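Local coordinates for protein nitroreductase FRM2 (Saccharomyces cerevisiae, PDB 4URP) that reduces 4-nitroquinoline N-oxide as an FMN-dependent type II nitroreductase using NADH, and takes part in the oxidative stress response and in negative regulation of fatty acid metabolism, at residues V70-M74 / Y148-V152; H63-D68 / R87-S93; S50-R54 / A121-T125. All blocks are in the same frame, centred on the assembly; numbering follows the deposited sequence.

Interaction 1: V70-M74 / Y148-V152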
loop_
_atom_site.group_PDB
_atom_site.type_symbol
_atom_site.label_atom_id
_atom_site.label_comp_id
_atom_site.label_asym_id
_atom_site.label_seq_id
_atom_site.Cartn_x
_atom_site.Cartn_y
_atom_site.Cartn_z
ATOM N N VAL A 70 -12.107 -23.402 -4.693
ATOM C CA VAL A 70 -10.667 -23.358 -4.880
ATOM C C VAL A 70 -10.067 -24.686 -4.449
ATOM O O VAL A 70 -9.282 -25.285 -5.179
ATOM C CB VAL A 70 -10.024 -22.212 -4.072
ATOM C CG1 VAL A 70 -8.507 -22.303 -4.138
ATOM C CG2 VAL A 70 -10.506 -20.870 -4.586
ATOM N N ALA A 71 -10.477 -25.163 -3.276
ATOM C CA ALA A 71 -9.966 -26.416 -2.723
ATOM C C ALA A 71 -10.443 -27.652 -3.482
ATOM O O ALA A 71 -10.381 -28.769 -2.968
ATOM C CB ALA A 71 -10.329 -26.530 -1.252
ATOM N N SER A 72 -10.931 -27.446 -4.699
ATOM C CA SER A 72 -11.271 -28.542 -5.595
ATOM C C SER A 72 -10.450 -28.386 -6.868
ATOM O O SER A 72 -10.204 -29.354 -7.589
ATOM C CB SER A 72 -12.768 -28.549 -5.915
ATOM O OG SER A 72 -13.533 -28.855 -4.761
ATOM N N ALA A 73 -10.026 -27.154 -7.132
ATOM C CA ALA A 73 -9.076 -26.878 -8.200
ATOM C C ALA A 73 -7.675 -27.186 -7.689
ATOM O O ALA A 73 -6.729 -27.316 -8.463
ATOM C CB ALA A 73 -9.177 -25.431 -8.645
ATOM N N MET A 74 -7.571 -27.371 -6.376
ATOM C CA MET A 74 -6.350 -27.850 -5.740
ATOM C C MET A 74 -6.525 -29.328 -5.437
ATOM O O MET A 74 -7.461 -29.706 -4.726
ATOM C CB MET A 74 -6.104 -27.094 -4.444
ATOM C CG MET A 74 -6.363 -25.603 -4.564
ATOM S SD MET A 74 -4.858 -24.723 -5.011
ATOM C CE MET A 74 -3.994 -24.768 -3.441
ATOM N N TYR A 148 -5.123 -16.047 -3.967
ATOM C CA TYR A 148 -5.743 -16.919 -4.956
ATOM C C TYR A 148 -6.580 -16.082 -5.901
ATOM O O TYR A 148 -7.786 -16.280 -6.007
ATOM C CB TYR A 148 -6.645 -17.933 -4.265
ATOM C CG TYR A 148 -5.896 -18.955 -3.459
ATOM C CD1 TYR A 148 -4.810 -19.627 -3.997
ATOM C CD2 TYR A 148 -6.269 -19.245 -2.156
ATOM C CE1 TYR A 148 -4.123 -20.563 -3.263
ATOM C CE2 TYR A 148 -5.586 -20.180 -1.413
ATOM C CZ TYR A 148 -4.515 -20.837 -1.971
ATOM O OH TYR A 148 -3.832 -21.771 -1.228
ATOM N N ASN A 149 -5.931 -15.145 -6.582
ATOM C CA ASN A 149 -6.623 -14.174 -7.419
ATOM C C ASN A 149 -7.431 -14.823 -8.527
ATOM O O ASN A 149 -8.650 -14.698 -8.572
ATOM C CB ASN A 149 -5.627 -13.192 -8.028
ATOM C CG ASN A 149 -4.781 -12.506 -6.985
ATOM O OD1 ASN A 149 -5.247 -12.219 -5.882
ATOM N ND2 ASN A 149 -3.529 -12.241 -7.325
ATOM N N ASP A 150 -6.735 -15.512 -9.426
ATOM C CA ASP A 150 -7.371 -16.149 -10.572
ATOM C C ASP A 150 -8.418 -17.175 -10.152
ATOM O O ASP A 150 -9.452 -17.319 -10.804
ATOM C CB ASP A 150 -6.320 -16.810 -11.466
ATOM C CG ASP A 150 -5.054 -17.166 -10.712
ATOM O OD1 ASP A 150 -5.046 -18.203 -10.016
ATOM O OD2 ASP A 150 -4.066 -16.408 -10.814
ATOM N N TYR A 151 -8.147 -17.891 -9.064
ATOM C CA TYR A 151 -9.062 -18.923 -8.600
ATOM C C TYR A 151 -10.389 -18.354 -8.105
ATOM O O TYR A 151 -11.452 -18.875 -8.442
ATOM C CB TYR A 151 -8.395 -19.776 -7.519
ATOM C CG TYR A 151 -7.500 -20.863 -8.077
ATOM C CD1 TYR A 151 -7.723 -21.390 -9.343
ATOM C CD2 TYR A 151 -6.438 -21.367 -7.336
ATOM C CE1 TYR A 151 -6.913 -22.385 -9.856
ATOM C CE2 TYR A 151 -5.622 -22.363 -7.844
ATOM C CZ TYR A 151 -5.865 -22.867 -9.103
ATOM O OH TYR A 151 -5.058 -23.858 -9.612
ATOM N N VAL A 152 -10.331 -17.284 -7.318
ATOM C CA VAL A 152 -11.553 -16.669 -6.820
ATOM C C VAL A 152 -12.187 -15.777 -7.878
ATOM O O VAL A 152 -13.374 -15.476 -7.812
ATOM C CB VAL A 152 -11.316 -15.857 -5.532
ATOM C CG1 VAL A 152 -10.642 -16.722 -4.475
ATOM C CG2 VAL A 152 -10.497 -14.618 -5.825
#
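The carbonyl oxygen of V70 is gripped twice, by M74 N at 3.0 Å and more weakly by A73 N, and this turn presents V70, A73 and M74 together to Y148, Y151 and V152. Across the contact no hydrogen bond forms, and cohesion comes from apolar and sulfur-aromatic packing. V70 sends its two methyls different ways. CG1, anti to the backbone N (chi1 173°), sits over one face of the Y148 ring toward its rim and also meets Y151 CD2 at 3.9 Å. CG2 lies against Y151 CB at 3.8 Å and, slightly further off, against V152 CG1. A73 adds its methyl over one face of the Y151 ring, with CB 4.0 Å from CE1. The M74 chain, bent at chi2 and chi3, brings its sulfur obliquely up to both tyrosine rings: SD is 3.8 Å from Y151 CE2, while CE turns to Y148 and approaches its OH at 3.7 Å. With an alanine in place of Y151, A73 CB would probably lose the ring face it rests on and M74 SD one of its two aromatic neighbours. Y148, at the N-cap position of helix 149-155, also packs on W67, R82 and P83. Together these residues join the C-terminal end of helix 60-73, with M74 just beyond it, to the start of helix 149-155, with M74 in Met-aromatic contact with both tyrosine rings.

Interaction 2: H63-D68 / R87-S93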
loop_
_atom_site.group_PDB
_atom_site.type_symbol
_atom_site.label_atom_id
_atom_site.label_comp_id
_atom_site.label_asym_id
_atom_site.label_seq_id
_atom_site.Cartn_x
_atom_site.Cartn_y
_atom_site.Cartn_z
ATOM N N HIS A 63 -19.106 -17.371 1.666
ATOM C CA HIS A 63 -17.679 -17.417 1.938
ATOM C C HIS A 63 -17.171 -18.835 1.739
ATOM O O HIS A 63 -16.170 -19.061 1.062
ATOM C CB HIS A 63 -17.415 -16.978 3.376
ATOM C CG HIS A 63 -16.051 -17.336 3.879
ATOM N ND1 HIS A 63 -14.954 -16.527 3.691
ATOM C CD2 HIS A 63 -15.607 -18.417 4.562
ATOM C CE1 HIS A 63 -13.889 -17.091 4.238
ATOM N NE2 HIS A 63 -14.266 -18.245 4.772
ATOM N N LYS A 64 -17.880 -19.788 2.335
ATOM C CA LYS A 64 -17.519 -21.194 2.231
ATOM C C LYS A 64 -17.627 -21.685 0.792
ATOM O O LYS A 64 -16.925 -22.612 0.391
ATOM C CB LYS A 64 -18.424 -22.040 3.128
ATOM C CG LYS A 64 -18.358 -21.692 4.605
ATOM C CD LYS A 64 -18.951 -22.811 5.450
ATOM C CE LYS A 64 -18.763 -22.560 6.939
ATOM N NZ LYS A 64 -19.740 -21.572 7.483
ATOM N N ARG A 65 -18.501 -21.049 0.019
ATOM C CA ARG A 65 -18.780 -21.475 -1.346
ATOM C C ARG A 65 -17.580 -21.314 -2.269
ATOM O O ARG A 65 -17.402 -22.094 -3.204
ATOM C CB ARG A 65 -19.964 -20.686 -1.903
ATOM C CG ARG A 65 -21.068 -21.546 -2.483
ATOM C CD ARG A 65 -22.291 -20.703 -2.793
ATOM N NE ARG A 65 -23.447 -21.528 -3.124
ATOM C CZ ARG A 65 -24.274 -22.045 -2.222
ATOM N NH1 ARG A 65 -24.072 -21.822 -0.930
ATOM N NH2 ARG A 65 -25.303 -22.786 -2.611
ATOM N N ILE A 66 -16.762 -20.300 -2.009
ATOM C CA ILE A 66 -15.641 -19.993 -2.890
ATOM C C ILE A 66 -14.394 -20.801 -2.561
ATOM O O ILE A 66 -13.768 -21.379 -3.449
ATOM C CB ILE A 66 -15.299 -18.491 -2.874
ATOM C CG1 ILE A 66 -16.479 -17.679 -3.410
ATOM C CG2 ILE A 66 -14.068 -18.216 -3.718
ATOM C CD1 ILE A 66 -16.910 -18.092 -4.797
ATOM N N TRP A 67 -14.029 -20.840 -1.285
ATOM C CA TRP A 67 -12.838 -21.574 -0.873
ATOM C C TRP A 67 -13.016 -23.074 -1.077
ATOM O O TRP A 67 -12.040 -23.811 -1.229
ATOM C CB TRP A 67 -12.496 -21.267 0.582
ATOM C CG TRP A 67 -12.288 -19.819 0.851
ATOM C CD1 TRP A 67 -13.176 -18.963 1.424
ATOM C CD2 TRP A 67 -11.118 -19.047 0.559
ATOM N NE1 TRP A 67 -12.636 -17.707 1.512
ATOM C CE2 TRP A 67 -11.372 -17.732 0.989
ATOM C CE3 TRP A 67 -9.882 -19.343 -0.021
ATOM C CZ2 TRP A 67 -10.438 -16.714 0.857
ATOM C CZ3 TRP A 67 -8.956 -18.329 -0.151
ATOM C CH2 TRP A 67 -9.238 -17.030 0.286
ATOM N N ASP A 68 -14.268 -23.520 -1.084
ATOM C CA ASP A 68 -14.576 -24.908 -1.393
ATOM C C ASP A 68 -14.373 -25.159 -2.876
ATOM O O ASP A 68 -14.086 -26.280 -3.293
ATOM C CB ASP A 68 -16.016 -25.239 -1.009
ATOM C CG ASP A 68 -16.444 -26.607 -1.489
ATOM O OD1 ASP A 68 -16.164 -27.599 -0.784
ATOM O OD2 ASP A 68 -17.053 -26.692 -2.576
ATOM N N ARG A 87 -12.501 -21.799 4.772
ATOM C CA ARG A 87 -13.949 -21.930 4.668
ATOM C C ARG A 87 -14.542 -22.730 5.817
ATOM O O ARG A 87 -15.743 -22.988 5.846
ATOM C CB ARG A 87 -14.343 -22.559 3.329
ATOM C CG ARG A 87 -13.584 -23.817 2.972
ATOM C CD ARG A 87 -14.453 -25.058 3.054
ATOM N NE ARG A 87 -13.706 -26.250 2.661
ATOM C CZ ARG A 87 -14.203 -27.483 2.675
ATOM N NH1 ARG A 87 -15.454 -27.696 3.064
ATOM N NH2 ARG A 87 -13.447 -28.504 2.300
ATOM N N ASP A 88 -13.703 -23.124 6.768
ATOM C CA ASP A 88 -14.178 -23.892 7.914
ATOM C C ASP A 88 -13.669 -23.316 9.227
ATOM O O ASP A 88 -13.902 -23.884 10.293
ATOM C CB ASP A 88 -13.749 -25.354 7.791
ATOM C CG ASP A 88 -14.331 -26.030 6.572
ATOM O OD1 ASP A 88 -15.499 -25.748 6.232
ATOM O OD2 ASP A 88 -13.623 -26.849 5.952
ATOM N N GLU A 89 -12.975 -22.187 9.148
ATOM C CA GLU A 89 -12.392 -21.582 10.340
ATOM C C GLU A 89 -12.592 -20.071 10.387
ATOM O O GLU A 89 -12.402 -19.447 11.427
ATOM C CB GLU A 89 -10.902 -21.919 10.435
ATOM C CG GLU A 89 -10.618 -23.402 10.580
ATOM C CD GLU A 89 -9.155 -23.698 10.810
ATOM O OE1 GLU A 89 -8.445 -22.813 11.331
ATOM O OE2 GLU A 89 -8.715 -24.817 10.473
ATOM N N ALA A 90 -12.987 -19.488 9.263
ATOM C CA ALA A 90 -13.120 -18.040 9.174
ATOM C C ALA A 90 -14.573 -17.589 9.161
ATOM O O ALA A 90 -15.456 -18.299 8.679
ATOM C CB ALA A 90 -12.401 -17.525 7.948
ATOM N N TYR A 91 -14.813 -16.398 9.694
ATOM C CA TYR A 91 -16.149 -15.820 9.692
ATOM C C TYR A 91 -16.487 -15.345 8.290
ATOM O O TYR A 91 -17.635 -15.413 7.861
ATOM C CB TYR A 91 -16.232 -14.659 10.684
ATOM C CG TYR A 91 -17.646 -14.228 11.015
ATOM C CD1 TYR A 91 -18.395 -14.910 11.964
ATOM C CD2 TYR A 91 -18.224 -13.133 10.388
ATOM C CE1 TYR A 91 -19.686 -14.518 12.275
ATOM C CE2 TYR A 91 -19.516 -12.733 10.693
ATOM C CZ TYR A 91 -20.241 -13.430 11.637
ATOM O OH TYR A 91 -21.526 -13.040 11.946
ATOM N N GLY A 92 -15.472 -14.873 7.577
ATOM C CA GLY A 92 -15.642 -14.411 6.214
ATOM C C GLY A 92 -14.324 -13.954 5.629
ATOM O O GLY A 92 -13.260 -14.280 6.151
ATOM N N SER A 93 -14.388 -13.196 4.542
ATOM C CA SER A 93 -13.176 -12.693 3.914
ATOM C C SER A 93 -13.430 -11.409 3.143
ATOM O O SER A 93 -14.412 -11.288 2.415
ATOM C CB SER A 93 -12.577 -13.743 2.979
ATOM O OG SER A 93 -13.344 -13.864 1.792
#
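The R87 side chain runs along one turn of helix 60-73, against K64, W67 and D68. Its CB rests 3.6 Å from W67 CB and equally near K64 CA; CG, turned between the backbone N and the carbonyl carbon (chi1 49°), keeps to W67 CB and comes close to D68 N. A bend at chi2 then carries the chain outward. The guanidinium at the tip lies between two carboxylates: D68 OD1 stands over one face in a long salt bridge, 3.9 Å from R87 NH1, and D88 OD2 over the opposite face, 3.3 Å from R87 NE. The D68 carboxylate is turned 80° from the guanidinium plane, and no N-H points at either oxygen. Beside it, the methylenes of K64 run past R87 O.

H63 fills the deeper part. Its ring has W67 CD1 over one face and G92 over the other, where G92 CA makes a CH-pi contact 3.8 Å from the ring centroid. S93 CB meets the ring edge in plane, A90 CB approaches H63 NE2 at 3.8 Å, and that nitrogen is hydrogen-bonded to C86 O. G92 also belongs, with Y91, to a classic beta bulge opposite F172 at the start of strand 92-99.

The chemistry is thus divided: apolar and ring packing joins the helix to the start of strand 92-99 and the loop before it, while at the surface D68, R87 and D88 form a network that is likely to act through undirected charge attraction.

Interaction 3: S50-R54 / A121-T125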
loop_
_atom_site.group_PDB
_atom_site.type_symbol
_atom_site.label_atom_id
_atom_site.label_comp_id
_atom_site.label_asym_id
_atom_site.label_seq_id
_atom_site.Cartn_x
_atom_site.Cartn_y
_atom_site.Cartn_z
ATOM N N SER A 50 -7.979 8.460 -9.802
ATOM C CA SER A 50 -8.514 7.397 -10.641
ATOM C C SER A 50 -9.600 6.619 -9.912
ATOM O O SER A 50 -10.545 6.133 -10.533
ATOM C CB SER A 50 -7.394 6.459 -11.091
ATOM O OG SER A 50 -6.652 5.983 -9.983
ATOM N N GLN A 51 -9.447 6.508 -8.594
ATOM C CA GLN A 51 -10.420 5.826 -7.744
ATOM C C GLN A 51 -10.730 4.421 -8.253
ATOM O O GLN A 51 -11.892 4.063 -8.451
ATOM C CB GLN A 51 -11.696 6.664 -7.628
ATOM C CG GLN A 51 -11.446 8.059 -7.074
ATOM C CD GLN A 51 -12.688 8.933 -7.075
ATOM O OE1 GLN A 51 -13.800 8.448 -7.272
ATOM N NE2 GLN A 51 -12.499 10.230 -6.860
ATOM N N VAL A 52 -9.681 3.632 -8.458
ATOM C CA VAL A 52 -9.802 2.338 -9.117
ATOM C C VAL A 52 -10.056 1.176 -8.164
ATOM O O VAL A 52 -10.646 0.172 -8.551
ATOM C CB VAL A 52 -8.546 2.017 -9.950
ATOM C CG1 VAL A 52 -8.435 2.969 -11.127
ATOM C CG2 VAL A 52 -7.301 2.075 -9.083
ATOM N N ASN A 53 -9.608 1.305 -6.922
ATOM C CA ASN A 53 -9.727 0.201 -5.982
ATOM C C ASN A 53 -11.097 0.106 -5.322
ATOM O O ASN A 53 -11.594 1.075 -4.748
ATOM C CB ASN A 53 -8.614 0.251 -4.937
ATOM C CG ASN A 53 -8.380 1.641 -4.402
ATOM O OD1 ASN A 53 -9.206 2.538 -4.576
ATOM N ND2 ASN A 53 -7.246 1.831 -3.744
ATOM N N ARG A 54 -11.706 -1.069 -5.427
ATOM C CA ARG A 54 -12.947 -1.357 -4.724
ATOM C C ARG A 54 -12.762 -2.595 -3.866
ATOM O O ARG A 54 -11.655 -3.122 -3.760
ATOM C CB ARG A 54 -14.103 -1.559 -5.707
ATOM C CG ARG A 54 -13.676 -1.958 -7.102
ATOM C CD ARG A 54 -13.675 -0.760 -8.031
ATOM N NE ARG A 54 -14.562 0.290 -7.549
ATOM C CZ ARG A 54 -14.876 1.378 -8.242
ATOM N NH1 ARG A 54 -14.389 1.562 -9.463
ATOM N NH2 ARG A 54 -15.687 2.279 -7.714
ATOM N N ALA A 121 -1.886 1.905 -9.716
ATOM C CA ALA A 121 -3.083 1.242 -9.220
ATOM C C ALA A 121 -2.706 0.117 -8.269
ATOM O O ALA A 121 -3.436 -0.187 -7.328
ATOM C CB ALA A 121 -3.901 0.706 -10.377
ATOM N N ALA A 122 -1.556 -0.498 -8.523
ATOM C CA ALA A 122 -1.056 -1.564 -7.667
ATOM C C ALA A 122 -0.567 -0.988 -6.349
ATOM O O ALA A 122 -0.594 -1.654 -5.316
ATOM C CB ALA A 122 0.059 -2.320 -8.361
ATOM N N HIS A 123 -0.120 0.261 -6.393
ATOM C CA HIS A 123 0.299 0.960 -5.187
ATOM C C HIS A 123 -0.878 1.197 -4.258
ATOM O O HIS A 123 -0.822 0.873 -3.075
ATOM C CB HIS A 123 0.926 2.305 -5.544
ATOM C CG HIS A 123 2.311 2.200 -6.086
ATOM N ND1 HIS A 123 2.615 1.550 -7.269
ATOM C CD2 HIS A 123 3.499 2.658 -5.616
ATOM C CE1 HIS A 123 3.899 1.611 -7.498
ATOM N NE2 HIS A 123 4.474 2.285 -6.500
ATOM N N THR A 124 -1.951 1.758 -4.802
ATOM C CA THR A 124 -3.081 2.165 -3.979
ATOM C C THR A 124 -3.914 0.992 -3.473
ATOM O O THR A 124 -4.561 1.094 -2.432
ATOM C CB THR A 124 -3.998 3.156 -4.710
ATOM O OG1 THR A 124 -5.067 3.536 -3.838
ATOM C CG2 THR A 124 -4.573 2.533 -5.964
ATOM N N THR A 125 -3.902 -0.119 -4.202
ATOM C CA THR A 125 -4.677 -1.276 -3.774
ATOM C C THR A 125 -4.011 -1.962 -2.589
ATOM O O THR A 125 -4.683 -2.508 -1.722
ATOM C CB THR A 125 -4.917 -2.285 -4.914
ATOM O OG1 THR A 125 -5.774 -3.333 -4.444
ATOM C CG2 THR A 125 -3.617 -2.886 -5.400
#
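Polar contact between the loop and helix 117-139 centres on the amide of N53, whose ND2 reaches two oxygens of T124. It lies 2.8 Å from T124 OG1 and 3.1 Å from T124 O, the backbone carbonyl. Both bonds are weak because they are strongly bent, with N-H...acceptor angles of 116° and 127°, so the nitrogen is shared between the two oxygens and aims squarely at neither. T124 offers them as a pair: its OG1 stands anti to the backbone N (chi1 -179°), beside the carbonyl carbon. The same hydroxyl makes a further weak hydrogen bond to P45 O, tying in an earlier part of the same loop.

Apolar contact comes from V52, one residue earlier. Its CG2 branch meets the helix, at 3.9 Å from A121 CB and 4.2 Å from T124 CG2, so this one methyl bridges positions three residues apart on the helix. V52 also packs on P102 and T103 of helix 100-109. More loosely, N53 CB lies 4.5 Å from T125 CB.

Backbone hydrogen bonds between V52 and D99 and between R54 and F97 meanwhile set the loop beside strand 92-99. Helix 117-139 also faces the second subunit, where A122 packs on A122 of that chain. A long helix buried between the sheet side of its own subunit and the partner is in keeping with the dimeric alpha/beta fold of the nitroreductase family.

Interactions 1 and 2 are neighbours, with centres about 12 Å apart on the same side of the chain's centre. Both use helix 60-73, and they touch directly where Y148 packs on W67 and V152 on I66. The centre of interaction 3 lies about 23 Å and about 25 Å from those of interactions 1 and 2, and it touches neither. Along the chain, interaction 2 is nested inside the loop that interaction 3 closes, while interaction 1 crosses both. Strand 92-99 spans the distance, beginning in interaction 2 and pairing near its far end with the loop of interaction 3, so the sheet joins the packing around helix 60-73 to the region of helix 117-139 that meets the second subunit.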